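Local coordinates for protein inorganic pyrophosphatase (Anaplasma phagocytophilum, PDB 3LD3) that probably catalyses the magnesium-dependent hydrolysis of inorganic pyrophosphate to two phosphate ions, working as a homohexamer, at residues E35-V40 and G78-T83; C108-G113 and P131-D136; V114-D119 and C176-A181. All blocks are in the same frame, centred on the assembly; numbering follows the deposited sequence. Where two conformers were deposited one is given.

Contact 1: residues E35-V40 and G78-T83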
ATOM      1  N   GLU A  35       6.565 -33.409   6.656  1.00  9.63           N
ATOM      2  CA  GLU A  35       7.136 -33.078   5.342  1.00 10.11           C
ATOM      3  C   GLU A  35       6.494 -31.816   4.746  1.00  9.94           C
ATOM      4  O   GLU A  35       7.166 -31.001   4.136  1.00  9.72           O
ATOM      5  CB  GLU A  35       6.986 -34.242   4.361  1.00 10.90           C
ATOM      6  CG  GLU A  35       7.596 -35.561   4.853  1.00 12.07           C
ATOM      7  CD  GLU A  35       9.092 -35.465   5.056  1.00 16.16           C
ATOM      8  OE1 GLU A  35       9.771 -34.799   4.242  1.00 14.32           O
ATOM      9  OE2 GLU A  35       9.592 -36.076   6.027  1.00 19.90           O
ATOM     10  N   GLU A  36       5.182 -31.705   4.908  1.00 10.25           N
ATOM     11  CA  GLU A  36       4.435 -30.464   4.616  1.00 10.85           C
ATOM     12  C   GLU A  36       3.505 -30.223   5.798  1.00  9.99           C
ATOM     13  O   GLU A  36       2.896 -31.162   6.316  1.00  9.83           O
ATOM     14  CB  GLU A  36       3.613 -30.589   3.310  1.00 11.09           C
ATOM     15  CG  GLU A  36       4.476 -30.676   2.057  1.00 14.99           C
ATOM     16  CD  GLU A  36       3.730 -30.972   0.770  1.00 19.76           C
ATOM     17  OE1 GLU A  36       2.524 -31.229   0.800  1.00 22.28           O
ATOM     18  OE2 GLU A  36       4.402 -30.989  -0.285  1.00 23.88           O
ATOM     19  N   VAL A  37       3.375 -28.963   6.206  1.00  9.61           N
ATOM     20  CA  VAL A  37       2.596 -28.637   7.381  1.00  8.99           C
ATOM     21  C   VAL A  37       1.742 -27.429   7.087  1.00  8.44           C
ATOM     22  O   VAL A  37       2.073 -26.637   6.191  1.00  9.30           O
ATOM     23  CB  VAL A  37       3.488 -28.352   8.629  1.00  9.26           C
ATOM     24  CG1 VAL A  37       4.309 -29.623   9.033  1.00  8.56           C
ATOM     25  CG2 VAL A  37       4.476 -27.196   8.373  1.00  7.18           C
ATOM     26  N   ASN A  38       0.658 -27.303   7.846  1.00  8.74           N
ATOM     27  CA  ASN A  38      -0.195 -26.120   7.804  1.00  7.38           C
ATOM     28  C   ASN A  38       0.323 -25.051   8.760  1.00  8.03           C
ATOM     29  O   ASN A  38       0.700 -25.344   9.908  1.00  8.79           O
ATOM     30  CB  ASN A  38      -1.639 -26.478   8.202  1.00  8.32           C
ATOM     31  CG  ASN A  38      -2.277 -27.481   7.301  1.00  8.43           C
ATOM     32  OD1 ASN A  38      -1.951 -27.549   6.112  1.00  9.27           O
ATOM     33  ND2 ASN A  38      -3.249 -28.265   7.837  1.00 11.81           N
ATOM     34  N   VAL A  39       0.304 -23.801   8.297  1.00  6.82           N
ATOM     35  CA  VAL A  39       0.676 -22.657   9.105  1.00  7.13           C
ATOM     36  C   VAL A  39      -0.463 -21.647   9.018  1.00  7.57           C
ATOM     37  O   VAL A  39      -0.843 -21.256   7.933  1.00  7.63           O
ATOM     38  CB  VAL A  39       2.010 -22.027   8.650  1.00  7.23           C
ATOM     39  CG1 VAL A  39       2.364 -20.774   9.507  1.00  6.84           C
ATOM     40  CG2 VAL A  39       3.151 -23.099   8.737  1.00  7.07           C
ATOM     41  N   VAL A  40      -0.957 -21.233  10.178  1.00  7.69           N
ATOM     42  CA  VAL A  40      -1.908 -20.127  10.299  1.00  7.21           C
ATOM     43  C   VAL A  40      -1.067 -18.864  10.461  1.00  7.83           C
ATOM     44  O   VAL A  40      -0.318 -18.742  11.443  1.00  7.90           O
ATOM     45  CB  VAL A  40      -2.841 -20.311  11.518  1.00  7.28           C
ATOM     46  CG1 VAL A  40      -3.761 -19.079  11.712  1.00  7.66           C
ATOM     47  CG2 VAL A  40      -3.670 -21.560  11.402  1.00  7.22           C
ATOM     48  N   GLY A  78       3.731 -17.268  11.546  1.00  8.46           N
ATOM     49  CA  GLY A  78       2.597 -17.855  12.202  1.00  8.60           C
ATOM     50  C   GLY A  78       2.951 -19.133  12.904  1.00  8.91           C
ATOM     51  O   GLY A  78       4.110 -19.320  13.319  1.00  8.66           O
ATOM     52  N   PHE A  79       1.958 -19.980  13.074  1.00  8.76           N
ATOM     53  CA  PHE A  79       2.108 -21.211  13.854  1.00  9.21           C
ATOM     54  C   PHE A  79       1.459 -22.449  13.240  1.00  9.70           C
ATOM     55  O   PHE A  79       0.513 -22.363  12.448  1.00  9.37           O
ATOM     56  CB  PHE A  79       1.566 -21.001  15.279  1.00  9.26           C
ATOM     57  CG  PHE A  79       0.067 -20.922  15.340  1.00 10.62           C
ATOM     58  CD1 PHE A  79      -0.702 -22.032  15.630  1.00 10.33           C
ATOM     59  CD2 PHE A  79      -0.584 -19.714  15.074  1.00 11.86           C
ATOM     60  CE1 PHE A  79      -2.084 -21.958  15.669  1.00 10.44           C
ATOM     61  CE2 PHE A  79      -1.980 -19.646  15.093  1.00 11.79           C
ATOM     62  CZ  PHE A  79      -2.730 -20.750  15.392  1.00 11.45           C
ATOM     63  N   ILE A  80       1.988 -23.615  13.604  1.00  8.55           N
ATOM     64  CA  ILE A  80       1.402 -24.886  13.188  1.00  8.19           C
ATOM     65  C   ILE A  80       0.322 -25.287  14.185  1.00  8.77           C
ATOM     66  O   ILE A  80       0.605 -25.504  15.384  1.00  9.02           O
ATOM     67  CB  ILE A  80       2.461 -26.028  13.096  1.00  8.03           C
ATOM     68  CG1 ILE A  80       3.670 -25.621  12.248  1.00  8.59           C
ATOM     69  CG2 ILE A  80       1.802 -27.271  12.540  1.00  7.92           C
ATOM     70  CD1 ILE A  80       4.826 -26.648  12.273  1.00  8.24           C
ATOM     71  N   PRO A  81      -0.932 -25.372  13.732  1.00 10.46           N
ATOM     72  CA  PRO A  81      -1.980 -25.838  14.645  1.00 11.28           C
ATOM     73  C   PRO A  81      -1.735 -27.235  15.210  1.00 13.21           C
ATOM     74  O   PRO A  81      -1.146 -28.082  14.538  1.00 12.53           O
ATOM     75  CB  PRO A  81      -3.240 -25.860  13.755  1.00 11.79           C
ATOM     76  CG  PRO A  81      -2.970 -24.916  12.672  1.00 12.06           C
ATOM     77  CD  PRO A  81      -1.479 -25.053  12.393  1.00 10.59           C
ATOM     78  N   ASN A  82      -2.185 -27.462  16.440  1.00 13.94           N
ATOM     79  CA  ASN A  82      -2.144 -28.789  17.028  1.00 15.98           C
ATOM     80  C   ASN A  82      -0.723 -29.283  17.257  1.00 15.13           C
ATOM     81  O   ASN A  82      -0.425 -30.464  17.004  1.00 16.19           O
ATOM     82  CB  ASN A  82      -2.853 -29.798  16.135  1.00 16.82           C
ATOM     83  CG  ASN A  82      -4.193 -30.073  16.572  1.00 23.28           C
ATOM     84  OD1 ASN A  82      -4.994 -29.150  16.758  1.00 30.40           O
ATOM     85  ND2 ASN A  82      -4.495 -31.359  16.765  1.00 29.70           N
ATOM     86  N   THR A  83       0.131 -28.362  17.688  1.00 15.02           N
ATOM     87  CA  THR A  83       1.493 -28.672  18.066  1.00 14.99           C
ATOM     88  C   THR A  83       1.794 -28.087  19.447  1.00 16.37           C
ATOM     89  O   THR A  83       1.238 -27.052  19.836  1.00 16.14           O
ATOM     90  CB  THR A  83       2.529 -28.183  17.029  1.00 14.52           C
ATOM     91  OG1 THR A  83       2.455 -26.761  16.858  1.00 12.56           O
ATOM     92  CG2 THR A  83       2.329 -28.898  15.709  1.00 12.65           C
TER
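Val40 and Phe79 form an antiparallel hydrogen-bonded pair between strands 37-41 and 76-79, with Val40 N 2.9 Å from Phe79 O and Phe79 N 3.1 Å from Val40 O. Both side chains leave the same face of the sheet and lie alongside each other. From Val40, CB sits over a face of the Phe79 ring, 3.7 Å from CE2 and 28° off the normal through the ring centre, a CH-pi contact. At chi1 175° CG1 stands anti to the backbone N and stays by the ring, 3.9 Å from CE2; this puts CG2 beside the N, toward Pro81, 3.7 Å from its CG. A branched valine thus serves two neighbours at once.

Past this pair no further backbone bond joins the two segments, though Val39 and Ile80 still lie close. Asn38 O has no hydrogen-bond partner; its closest neighbours across the contact are carbons, Ile80 CA at 3.4 Å in a CA-H...O contact and Pro81 CD at 3.3 Å. Proline has no N-H to offer. Ile80 CD1 lies 4.0 Å from Val37 CG2. Two backbone bonds and apolar side chains imply a short, largely buried strand pairing, beside Asp92, a predicted magnesium ligand.

Contact 2: residues C108-G113 and P131-D136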
ATOM      1  N   CYS A 108      -0.066 -24.122   3.291  1.00  7.50           N
ATOM      2  CA  CYS A 108       0.649 -25.386   3.307  1.00  7.42           C
ATOM      3  C   CYS A 108       2.101 -25.151   2.894  1.00  7.74           C
ATOM      4  O   CYS A 108       2.396 -24.614   1.811  1.00  7.87           O
ATOM      5  CB  CYS A 108      -0.059 -26.397   2.403  1.00  8.14           C
ATOM      6  SG  CYS A 108       0.711 -28.031   2.458  1.00 10.98           S
ATOM      7  N   VAL A 109       3.023 -25.541   3.774  1.00  7.96           N
ATOM      8  CA  VAL A 109       4.425 -25.212   3.599  1.00  8.45           C
ATOM      9  C   VAL A 109       5.335 -26.419   3.843  1.00  8.62           C
ATOM     10  O   VAL A 109       4.939 -27.399   4.463  1.00  8.41           O
ATOM     11  CB  VAL A 109       4.861 -24.065   4.553  1.00  7.86           C
ATOM     12  CG1 VAL A 109       3.859 -22.838   4.408  1.00  7.86           C
ATOM     13  CG2 VAL A 109       4.886 -24.551   6.035  1.00  9.03           C
ATOM     14  N   ARG A 110       6.542 -26.298   3.312  1.00  8.82           N
ATOM     15  CA  ARG A 110       7.583 -27.300   3.464  1.00 10.10           C
ATOM     16  C   ARG A 110       8.670 -26.704   4.343  1.00  9.28           C
ATOM     17  O   ARG A 110       9.256 -25.702   3.951  1.00  8.80           O
ATOM     18  CB  ARG A 110       8.272 -27.569   2.132  1.00 11.35           C
ATOM     19  CG  ARG A 110       7.549 -28.310   1.124  1.00 16.78           C
ATOM     20  CD  ARG A 110       8.585 -28.789   0.089  1.00 22.00           C
ATOM     21  NE  ARG A 110       9.063 -27.744  -0.834  1.00 21.36           N
ATOM     22  CZ  ARG A 110      10.314 -27.282  -0.888  1.00 15.80           C
ATOM     23  NH1 ARG A 110      11.208 -27.653  -0.025  1.00 16.09           N
ATOM     24  NH2 ARG A 110      10.651 -26.408  -1.809  1.00 19.57           N
ATOM     25  N   PRO A 111       8.939 -27.294   5.523  1.00  9.95           N
ATOM     26  CA  PRO A 111      10.071 -26.818   6.346  1.00  9.67           C
ATOM     27  C   PRO A 111      11.409 -26.996   5.649  1.00  9.51           C
ATOM     28  O   PRO A 111      11.672 -28.071   5.049  1.00  9.08           O
ATOM     29  CB  PRO A 111      10.014 -27.711   7.590  1.00 10.10           C
ATOM     30  CG  PRO A 111       8.643 -28.256   7.602  1.00 11.85           C
ATOM     31  CD  PRO A 111       8.232 -28.400   6.178  1.00 10.57           C
ATOM     32  N   VAL A 112      12.258 -25.985   5.737  1.00  9.09           N
ATOM     33  CA  VAL A 112      13.596 -26.053   5.134  1.00  9.29           C
ATOM     34  C   VAL A 112      14.734 -25.878   6.147  1.00  9.41           C
ATOM     35  O   VAL A 112      15.908 -26.096   5.802  1.00 10.13           O
ATOM     36  CB  VAL A 112      13.797 -25.079   3.933  1.00  9.18           C
ATOM     37  CG1 VAL A 112      12.775 -25.389   2.820  1.00 11.21           C
ATOM     38  CG2 VAL A 112      13.786 -23.571   4.357  1.00  8.66           C
ATOM     39  N   GLY A 113      14.406 -25.522   7.377  1.00  9.15           N
ATOM     40  CA  GLY A 113      15.425 -25.349   8.398  1.00 10.05           C
ATOM     41  C   GLY A 113      14.810 -24.826   9.665  1.00  9.91           C
ATOM     42  O   GLY A 113      13.590 -24.602   9.765  1.00  9.66           O
ATOM     43  N   PRO A 131       6.544 -22.144   0.576  1.00  7.40           N
ATOM     44  CA  PRO A 131       5.271 -22.775   0.198  1.00  7.62           C
ATOM     45  C   PRO A 131       5.483 -24.167  -0.392  1.00  8.57           C
ATOM     46  O   PRO A 131       6.503 -24.416  -1.041  1.00  9.04           O
ATOM     47  CB  PRO A 131       4.728 -21.826  -0.861  1.00  7.68           C
ATOM     48  CG  PRO A 131       5.363 -20.517  -0.560  1.00  6.20           C
ATOM     49  CD  PRO A 131       6.735 -20.867  -0.126  1.00  7.49           C
ATOM     50  N   ALA A 132       4.542 -25.062  -0.133  1.00  8.47           N
ATOM     51  CA  ALA A 132       4.482 -26.341  -0.832  1.00  8.82           C
ATOM     52  C   ALA A 132       4.470 -26.099  -2.339  1.00  9.24           C
ATOM     53  O   ALA A 132       3.954 -25.105  -2.827  1.00  8.41           O
ATOM     54  CB  ALA A 132       3.247 -27.122  -0.406  1.00  9.77           C
ATOM     55  N   THR A 133       5.029 -27.042  -3.090  1.00  9.80           N
ATOM     56  CA  THR A 133       5.117 -26.860  -4.540  0.50  9.91           C
ATOM     57  C   THR A 133       3.742 -26.687  -5.231  1.00 10.07           C
ATOM     58  O   THR A 133       3.674 -25.979  -6.222  1.00 11.19           O
ATOM     59  CB  THR A 133       5.992 -27.962  -5.195  0.50  9.38           C
ATOM     60  OG1 THR A 133       5.492 -29.241  -4.804  0.50  9.52           O
ATOM     61  CG2 THR A 133       7.471 -27.816  -4.766  0.50  9.47           C
ATOM     62  N   LYS A 134       2.663 -27.245  -4.708  1.00 11.01           N
ATOM     63  CA  LYS A 134       1.336 -27.041  -5.314  1.00 12.57           C
ATOM     64  C   LYS A 134       0.834 -25.620  -5.110  1.00 12.18           C
ATOM     65  O   LYS A 134      -0.075 -25.153  -5.800  1.00 12.48           O
ATOM     66  CB  LYS A 134       0.328 -28.046  -4.736  1.00 14.88           C
ATOM     67  CG  LYS A 134       0.146 -27.908  -3.202  1.00 20.15           C
ATOM     68  CD  LYS A 134      -0.586 -29.077  -2.557  1.00 26.18           C
ATOM     69  CE  LYS A 134      -0.510 -28.940  -1.026  1.00 29.73           C
ATOM     70  NZ  LYS A 134      -1.867 -29.025  -0.427  1.00 32.65           N
ATOM     71  N   VAL A 135       1.435 -24.937  -4.146  1.00  9.56           N
ATOM     72  CA  VAL A 135       1.095 -23.545  -3.836  1.00  9.42           C
ATOM     73  C   VAL A 135       1.961 -22.573  -4.641  1.00  8.99           C
ATOM     74  O   VAL A 135       1.456 -21.556  -5.139  1.00  8.12           O
ATOM     75  CB  VAL A 135       1.228 -23.274  -2.301  1.00  8.79           C
ATOM     76  CG1 VAL A 135       0.977 -21.792  -1.962  1.00  7.84           C
ATOM     77  CG2 VAL A 135       0.281 -24.177  -1.522  1.00  9.72           C
ATOM     78  N   ASP A 136       3.265 -22.877  -4.774  1.00  8.57           N
ATOM     79  CA  ASP A 136       4.130 -22.066  -5.644  1.00  9.01           C
ATOM     80  C   ASP A 136       5.344 -22.898  -6.005  1.00  9.88           C
ATOM     81  O   ASP A 136       6.024 -23.359  -5.101  1.00 11.51           O
ATOM     82  CB  ASP A 136       4.571 -20.798  -4.929  1.00  8.34           C
ATOM     83  CG  ASP A 136       5.169 -19.750  -5.853  1.00  8.22           C
ATOM     84  OD1 ASP A 136       5.569 -20.080  -6.984  1.00 10.23           O
ATOM     85  OD2 ASP A 136       5.284 -18.568  -5.410  1.00  9.69           O
TER
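Val109 and Pro131 make an antiparallel, non-hydrogen-bonded pair near the open end of the long beta hairpin of strands 106-119 and 122-131, where the second strand gives way to a loop. Their CA atoms lie 4.3 Å apart, yet their side chains diverge. Proline is tolerated here because, in a pair of this class, its nitrogen is not asked to bond to the facing strand.

The next residue supplies the bond: Ala132 N reaches Cys108 O at 2.9 Å, nearly straight at nitrogen (173°), although it comes in tilted 26° from the carbonyl plane. The methyl of Ala132 comes in beside the bond, its CB 3.5 Å from Cys108 O and 3.9 Å from Cys108 SG. With chi1 of -176°, SG stands anti to the backbone N and is carried out beside the loop, where the end of Lys134 lies near it, CE 3.8 Å from the sulfur and NZ little farther. Val135 CG2 approaches Cys108 O from the loop as well. Arg110 contributes its stem, CG lying 4.1 Å from Ala132 CA, while its NH1 bonds the carbonyl of Ile142.

Just after the strand the chain makes a tight turn, Ala132 O accepting from both Val135 N (2.8 Å) and Asp136 N. Pro131, at the strand end, and Val135 and Asp136 pack on Phe66 of a second subunit, to which the Val135 backbone also hydrogen-bonds. A small alanine at the bend allows this close approach of loop to strand. One straight backbone bond with soft sulfur and methyl packing around it thus ties the start of an interface loop to the sheet, while Lys134 and Arg110 make no hydrogen bond across the contact and pack along their chains.

Contact 3: residues V114-D119 and C176-A181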
ATOM      1  N   VAL A 114      15.647 -24.641  10.657  1.00  9.50           N
ATOM      2  CA  VAL A 114      15.190 -24.105  11.920  1.00  9.28           C
ATOM      3  C   VAL A 114      16.301 -23.302  12.566  1.00 10.49           C
ATOM      4  O   VAL A 114      17.460 -23.730  12.546  1.00 10.36           O
ATOM      5  CB  VAL A 114      14.652 -25.219  12.822  1.00  9.88           C
ATOM      6  CG1 VAL A 114      15.663 -26.365  12.978  1.00  8.70           C
ATOM      7  CG2 VAL A 114      14.183 -24.656  14.135  1.00  9.77           C
ATOM      8  N   LEU A 115      15.941 -22.134  13.095  1.00 10.01           N
ATOM      9  CA  LEU A 115      16.891 -21.302  13.796  1.00 10.38           C
ATOM     10  C   LEU A 115      16.668 -21.552  15.269  1.00 10.92           C
ATOM     11  O   LEU A 115      15.596 -21.257  15.813  1.00 10.20           O
ATOM     12  CB  LEU A 115      16.695 -19.823  13.462  1.00 10.31           C
ATOM     13  CG  LEU A 115      17.672 -18.838  14.073  1.00 10.89           C
ATOM     14  CD1 LEU A 115      19.132 -19.177  13.705  1.00 11.05           C
ATOM     15  CD2 LEU A 115      17.274 -17.382  13.640  1.00  9.73           C
ATOM     16  N   MET A 116      17.682 -22.102  15.935  1.00 12.91           N
ATOM     17  CA  MET A 116      17.583 -22.317  17.370  1.00 14.46           C
ATOM     18  C   MET A 116      17.818 -21.017  18.132  1.00 15.13           C
ATOM     19  O   MET A 116      18.687 -20.215  17.795  1.00 15.30           O
ATOM     20  CB  MET A 116      18.593 -23.380  17.843  1.00 15.14           C
ATOM     21  CG  MET A 116      18.568 -24.678  17.079  1.00 17.26           C
ATOM     22  SD  MET A 116      16.942 -25.436  16.860  1.00 22.89           S
ATOM     23  CE  MET A 116      16.416 -25.824  18.538  1.00 23.50           C
ATOM     24  N   MET A 117      17.042 -20.818  19.181  1.00 16.32           N
ATOM     25  CA  MET A 117      17.209 -19.677  20.032  1.00 18.00           C
ATOM     26  C   MET A 117      16.537 -19.943  21.353  1.00 19.91           C
ATOM     27  O   MET A 117      15.589 -20.742  21.431  1.00 20.15           O
ATOM     28  CB  MET A 117      16.625 -18.410  19.380  1.00 17.46           C
ATOM     29  CG  MET A 117      15.141 -18.396  19.258  1.00 17.47           C
ATOM     30  SD  MET A 117      14.603 -16.986  18.231  1.00 16.19           S
ATOM     31  CE  MET A 117      15.402 -17.362  16.685  1.00 13.96           C
ATOM     32  N   ASN A 118      17.062 -19.287  22.379  1.00 23.12           N
ATOM     33  CA  ASN A 118      16.510 -19.308  23.721  1.00 25.78           C
ATOM     34  C   ASN A 118      16.084 -17.895  24.078  1.00 26.56           C
ATOM     35  O   ASN A 118      16.812 -16.946  23.810  1.00 27.51           O
ATOM     36  CB  ASN A 118      17.560 -19.774  24.727  1.00 26.58           C
ATOM     37  CG  ASN A 118      17.942 -21.215  24.528  1.00 30.08           C
ATOM     38  OD1 ASN A 118      19.104 -21.578  24.712  1.00 36.95           O
ATOM     39  ND2 ASN A 118      16.974 -22.051  24.140  1.00 33.07           N
ATOM     40  N   ASP A 119      14.910 -17.765  24.678  1.00 27.47           N
ATOM     41  CA  ASP A 119      14.421 -16.446  25.096  1.00 28.50           C
ATOM     42  C   ASP A 119      13.757 -16.506  26.472  1.00 28.98           C
ATOM     43  O   ASP A 119      13.968 -17.467  27.218  1.00 28.19           O
ATOM     44  CB  ASP A 119      13.507 -15.859  24.013  1.00 28.61           C
ATOM     45  CG  ASP A 119      12.200 -16.626  23.847  1.00 29.80           C
ATOM     46  OD1 ASP A 119      11.398 -16.214  22.986  1.00 34.17           O
ATOM     47  OD2 ASP A 119      11.963 -17.603  24.578  1.00 30.70           O
ATOM     48  N   CYS A 176      22.331 -21.411  16.255  1.00 14.79           N
ATOM     49  CA  CYS A 176      22.680 -21.698  14.878  0.50 14.46           C
ATOM     50  C   CYS A 176      21.475 -22.207  14.103  1.00 13.24           C
ATOM     51  O   CYS A 176      20.495 -22.630  14.691  1.00 11.93           O
ATOM     52  CB  CYS A 176      23.783 -22.732  14.833  0.50 14.83           C
ATOM     53  SG  CYS A 176      25.282 -22.094  15.579  0.50 17.35           S
ATOM     54  N   TRP A 177      21.597 -22.156  12.784  1.00 12.43           N
ATOM     55  CA  TRP A 177      20.645 -22.794  11.883  1.00 11.26           C
ATOM     56  C   TRP A 177      20.879 -24.303  11.885  1.00 11.46           C
ATOM     57  O   TRP A 177      22.044 -24.769  11.955  1.00 10.83           O
ATOM     58  CB  TRP A 177      20.847 -22.260  10.468  1.00 12.13           C
ATOM     59  CG  TRP A 177      20.332 -20.866  10.281  1.00 11.22           C
ATOM     60  CD1 TRP A 177      21.046 -19.705  10.295  1.00 11.92           C
ATOM     61  CD2 TRP A 177      18.980 -20.506  10.003  1.00  9.88           C
ATOM     62  NE1 TRP A 177      20.216 -18.634  10.075  1.00 11.63           N
ATOM     63  CE2 TRP A 177      18.938 -19.092   9.888  1.00 11.07           C
ATOM     64  CE3 TRP A 177      17.801 -21.231   9.849  1.00 10.52           C
ATOM     65  CZ2 TRP A 177      17.766 -18.402   9.640  1.00 10.98           C
ATOM     66  CZ3 TRP A 177      16.623 -20.537   9.598  1.00 10.88           C
ATOM     67  CH2 TRP A 177      16.628 -19.135   9.476  1.00  9.43           C
ATOM     68  N   GLN A 178      19.795 -25.064  11.831  1.00 10.36           N
ATOM     69  CA  GLN A 178      19.848 -26.510  11.551  1.00 11.81           C
ATOM     70  C   GLN A 178      19.006 -26.807  10.332  1.00 11.12           C
ATOM     71  O   GLN A 178      18.154 -25.987   9.941  1.00 11.42           O
ATOM     72  CB  GLN A 178      19.367 -27.291  12.753  1.00 12.23           C
ATOM     73  CG  GLN A 178      20.152 -26.918  14.012  1.00 16.63           C
ATOM     74  CD  GLN A 178      19.801 -27.768  15.208  1.00 24.21           C
ATOM     75  OE1 GLN A 178      18.732 -28.380  15.272  1.00 28.77           O
ATOM     76  NE2 GLN A 178      20.705 -27.796  16.184  1.00 27.23           N
ATOM     77  N   ASP A 179      19.259 -27.969   9.739  1.00 10.73           N
ATOM     78  CA  ASP A 179      18.798 -28.282   8.386  1.00 10.14           C
ATOM     79  C   ASP A 179      17.322 -28.703   8.372  1.00  9.22           C
ATOM     80  O   ASP A 179      16.662 -28.781   9.418  1.00  7.84           O
ATOM     81  CB  ASP A 179      19.707 -29.327   7.706  1.00 10.77           C
ATOM     82  CG  ASP A 179      19.741 -30.661   8.432  1.00 12.75           C
ATOM     83  OD1 ASP A 179      18.887 -30.934   9.313  1.00 12.33           O
ATOM     84  OD2 ASP A 179      20.629 -31.492   8.081  1.00 16.12           O
ATOM     85  N   ALA A 180      16.801 -28.948   7.182  1.00  9.35           N
ATOM     86  CA  ALA A 180      15.391 -29.334   7.038  1.00  9.32           C
ATOM     87  C   ALA A 180      15.028 -30.592   7.847  1.00  9.22           C
ATOM     88  O   ALA A 180      13.972 -30.660   8.483  1.00  9.23           O
ATOM     89  CB  ALA A 180      15.036 -29.511   5.572  1.00  9.08           C
ATOM     90  N   ALA A 181      15.909 -31.600   7.821  1.00  9.76           N
ATOM     91  CA  ALA A 181      15.720 -32.808   8.606  1.00  9.63           C
ATOM     92  C   ALA A 181      15.510 -32.543  10.093  1.00 10.10           C
ATOM     93  O   ALA A 181      14.627 -33.151  10.728  1.00  9.74           O
ATOM     94  CB  ALA A 181      16.951 -33.775   8.395  1.00  9.47           C
TER
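Leu115 and Trp177 meet on one face where strand 106-119 pairs antiparallel with strand 172-179 in the curled mixed sheet of the pyrophosphatase fold; Val114 and Gln178 lie on the other. The backbones come first. Val114 and Gln178 are a hydrogen-bonded pair: Val114 N gives to Gln178 O at 2.9 Å, and Gln178 N gives to Val114 O at 2.8 Å, the latter nearly along the C=O axis. Two residues along, Met116 N reaches Cys176 O at 3.1 Å, and between these bonds Leu115 and Trp177 sit opposite each other as a non-hydrogen-bonded pair.

The aromatic contact belongs to this pair. Leu115 CD1 stands 3.7 Å from the centroid of the five-membered ring of Trp177, only 5° off its normal, a CH-pi contact. Leucine is apt because it can set one methyl over this ring while its CB lies against the six-membered one, 3.9 Å from CZ3. Tyr145 also meets the indole, ring planes roughly parallel, and Leu153 and Ser157 of helix 150-162 pack on it.

Aliphatic and sulfur contacts follow. Val114 CG1 lies 3.8 Å from Gln178 CB, the two side chains running alongside. Met116 bends at chi2 (-50°) and chi3 and reaches across to the extended Gln178, bringing SD 3.8 Å from OE1 and CG against the flat amide. A flexible thioether can mould itself to such a group without needing a hydrogen bond.

Past the pair, Asp179 is the N-cap of helix 180-195, into which the strand leads, its OD1 accepting from Ser182 N. Three backbone hydrogen bonds set the register; the side chains add CH-pi and van der Waals packing, with no salt bridge between the segments.

All three contacts build on one mixed sheet, and strand 106-119 serves both contact 2 and contact 3, with centres about 18 Å apart. Contact 1 joins strands 37-41 and 76-79; Val37 N lies 2.8 Å from Val109 O, probably a hydrogen bond, so contacts 1 and 2 join directly. Contacts 2 and 3 meet more lightly, Ala180 CB packing on the carbonyls of Pro111 and Val112. Contact 1 is the most buried, its side-chain packing apolar, and meets a second subunit at Asn38 alone, whereas contact 2, exposed at Thr133 and Lys134, does so more extensively. Contact 3 is partly buried, touches no other chain, and mixes aromatic, sulfur and amide surfaces.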